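Side-chain contact in tautomerase domain-containing protein (Gammaproteobacteria bacterium SG8_31, PDB 7M59), which belongs to the tautomerase superfamily of small beta-alpha-beta proteins and forms an assembly of six short chains: residues E14-M19 and V40-T45. Residues are numbered along the deposited sequence; the frame is centred on the assembly and turned at random.
Sequences EQKQAM and VLIRET
Lys-16 and Met-19 face Ile-42 and Glu-44 where helix 14-19 runs roughly antiparallel to strand 40-45, the two axes 10.1 Å apart at their closest and 145° between their directions; Lys-16 lies abreast of Ile-42. Ile-42 points its CG1 branch at the helix, with CD1 extended beyond it. Ile-42 CD1 ends 3.6 Å from the backbone O of Lys-16 and 4.0 Å from Lys-16 CB. Met-19 comes to meet it tip to tip: its chain is extended as far as SD, and the turn at chi3 (69°) lays Met-19 CE against the isoleucine branch, 3.7 Å from Ile-42 CG1 and 3.8 Å from Ile-42 CD1. Towards the C-terminal end of the strand the contact becomes ionic. Lys-16 bends at chi3, and its side chain crosses that of Glu-44 at about a right angle. Lys-16 NZ donates to Glu-44 OE2 at 3.0 Å, a hydrogen bond within a salt bridge, but it approaches from above the carboxylate, 58° out of the plane. Lys-16 CD also rests 3.6 Å from Glu-44 OE2. The ammonium has a second partner in His-49 NE2 of a second subunit, which also packs on Glu-44. Ile-7 of strand 2-8 touches both Lys-16 and Ile-42, and Cys-5 touches Met-19. The contact thus joins the helix to the second parallel strand of the beta-alpha-beta unit characteristic of the tautomerase fold. Its chemistry is divided: a buried apolar pair seats the helix on the sheet, and a partly exposed ion pair beside it, with the lysine shared between Glu-44 and the neighbouring histidine, ties this layer to the subunit interface.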
# COMPACT_ATOMS: atom_id res chain seq x y z
N GLU A 14 1.77 -16.63 17.26
CA GLU A 14 0.71 -17.59 16.97
C GLU A 14 -0.55 -16.89 16.48
O GLU A 14 -1.22 -17.38 15.56
CB GLU A 14 0.41 -18.43 18.21
CG GLU A 14 1.54 -19.39 18.60
CD GLU A 14 2.76 -18.69 19.17
OE1 GLU A 14 3.88 -19.23 19.02
OE2 GLU A 14 2.61 -17.60 19.76
N GLN A 15 -0.89 -15.74 17.07
CA GLN A 15 -2.07 -14.99 16.63
C GLN A 15 -1.90 -14.50 15.19
O GLN A 15 -2.84 -14.58 14.39
CB GLN A 15 -2.31 -13.79 17.54
CG GLN A 15 -2.84 -14.12 18.93
CD GLN A 15 -2.98 -12.87 19.75
OE1 GLN A 15 -1.98 -12.28 20.17
NE2 GLN A 15 -4.21 -12.42 19.95
N LYS A 16 -0.72 -13.96 14.86
CA LYS A 16 -0.50 -13.44 13.51
C LYS A 16 -0.51 -14.56 12.48
O LYS A 16 -1.04 -14.39 11.37
CB LYS A 16 0.82 -12.65 13.47
CG LYS A 16 0.73 -11.33 14.23
CD LYS A 16 2.02 -10.54 14.15
CE LYS A 16 3.07 -11.10 15.11
NZ LYS A 16 4.31 -10.27 15.11
N GLN A 17 0.06 -15.72 12.81
CA GLN A 17 0.01 -16.84 11.87
C GLN A 17 -1.42 -17.35 11.70
O GLN A 17 -1.84 -17.67 10.58
CB GLN A 17 0.94 -17.97 12.34
CG GLN A 17 0.95 -19.21 11.44
CD GLN A 17 1.42 -18.93 10.02
OE1 GLN A 17 2.05 -17.91 9.74
NE2 GLN A 17 1.13 -19.86 9.10
N ALA A 18 -2.17 -17.42 12.80
CA ALA A 18 -3.58 -17.79 12.71
C ALA A 18 -4.34 -16.83 11.81
O ALA A 18 -5.18 -17.25 11.01
CB ALA A 18 -4.21 -17.80 14.11
N MET A 19 -4.05 -15.53 11.92
CA MET A 19 -4.71 -14.55 11.06
C MET A 19 -4.36 -14.78 9.60
O MET A 19 -5.23 -14.76 8.73
CB MET A 19 -4.34 -13.13 11.48
CG MET A 19 -5.08 -12.07 10.67
SD MET A 19 -4.48 -10.40 10.94
CE MET A 19 -2.86 -10.45 10.18
N VAL A 40 -0.01 -13.07 1.76
CA VAL A 40 -0.44 -12.25 2.88
C VAL A 40 0.79 -11.59 3.48
O VAL A 40 1.81 -12.25 3.73
CB VAL A 40 -1.18 -13.08 3.94
CG1 VAL A 40 -1.59 -12.20 5.11
CG2 VAL A 40 -2.41 -13.74 3.32
N LEU A 41 0.70 -10.29 3.72
CA LEU A 41 1.80 -9.51 4.27
C LEU A 41 1.30 -8.77 5.50
O LEU A 41 0.29 -8.08 5.42
CB LEU A 41 2.34 -8.53 3.22
CG LEU A 41 3.40 -7.57 3.75
CD1 LEU A 41 4.69 -8.34 4.03
CD2 LEU A 41 3.62 -6.50 2.71
N ILE A 42 2.00 -8.93 6.62
CA ILE A 42 1.60 -8.33 7.89
C ILE A 42 2.60 -7.23 8.25
O ILE A 42 3.82 -7.45 8.21
CB ILE A 42 1.54 -9.37 9.01
CG1 ILE A 42 0.53 -10.47 8.67
CG2 ILE A 42 1.19 -8.69 10.33
CD1 ILE A 42 0.65 -11.71 9.56
N ARG A 43 2.08 -6.06 8.60
CA ARG A 43 2.90 -4.97 9.13
C ARG A 43 2.31 -4.51 10.45
O ARG A 43 1.10 -4.31 10.55
CB ARG A 43 2.96 -3.79 8.15
CG ARG A 43 3.75 -4.06 6.88
CD ARG A 43 3.81 -2.81 5.98
NE ARG A 43 2.47 -2.47 5.49
CZ ARG A 43 2.04 -2.69 4.25
NH1 ARG A 43 2.84 -3.22 3.32
NH2 ARG A 43 0.79 -2.36 3.92
N GLU A 44 3.17 -4.33 11.46
CA GLU A 44 2.74 -3.85 12.77
C GLU A 44 3.12 -2.39 12.96
O GLU A 44 4.20 -1.96 12.54
CB GLU A 44 3.38 -4.67 13.89
CG GLU A 44 2.97 -6.11 13.92
CD GLU A 44 3.81 -6.91 14.90
OE1 GLU A 44 5.05 -6.86 14.81
OE2 GLU A 44 3.21 -7.57 15.77
N THR A 45 2.25 -1.66 13.65
CA THR A 45 2.46 -0.27 13.99
C THR A 45 1.93 -0.02 15.39
O THR A 45 1.07 -0.76 15.89
CB THR A 45 1.77 0.69 13.00
OG1 THR A 45 0.51 0.13 12.58
CG2 THR A 45 2.66 0.93 11.79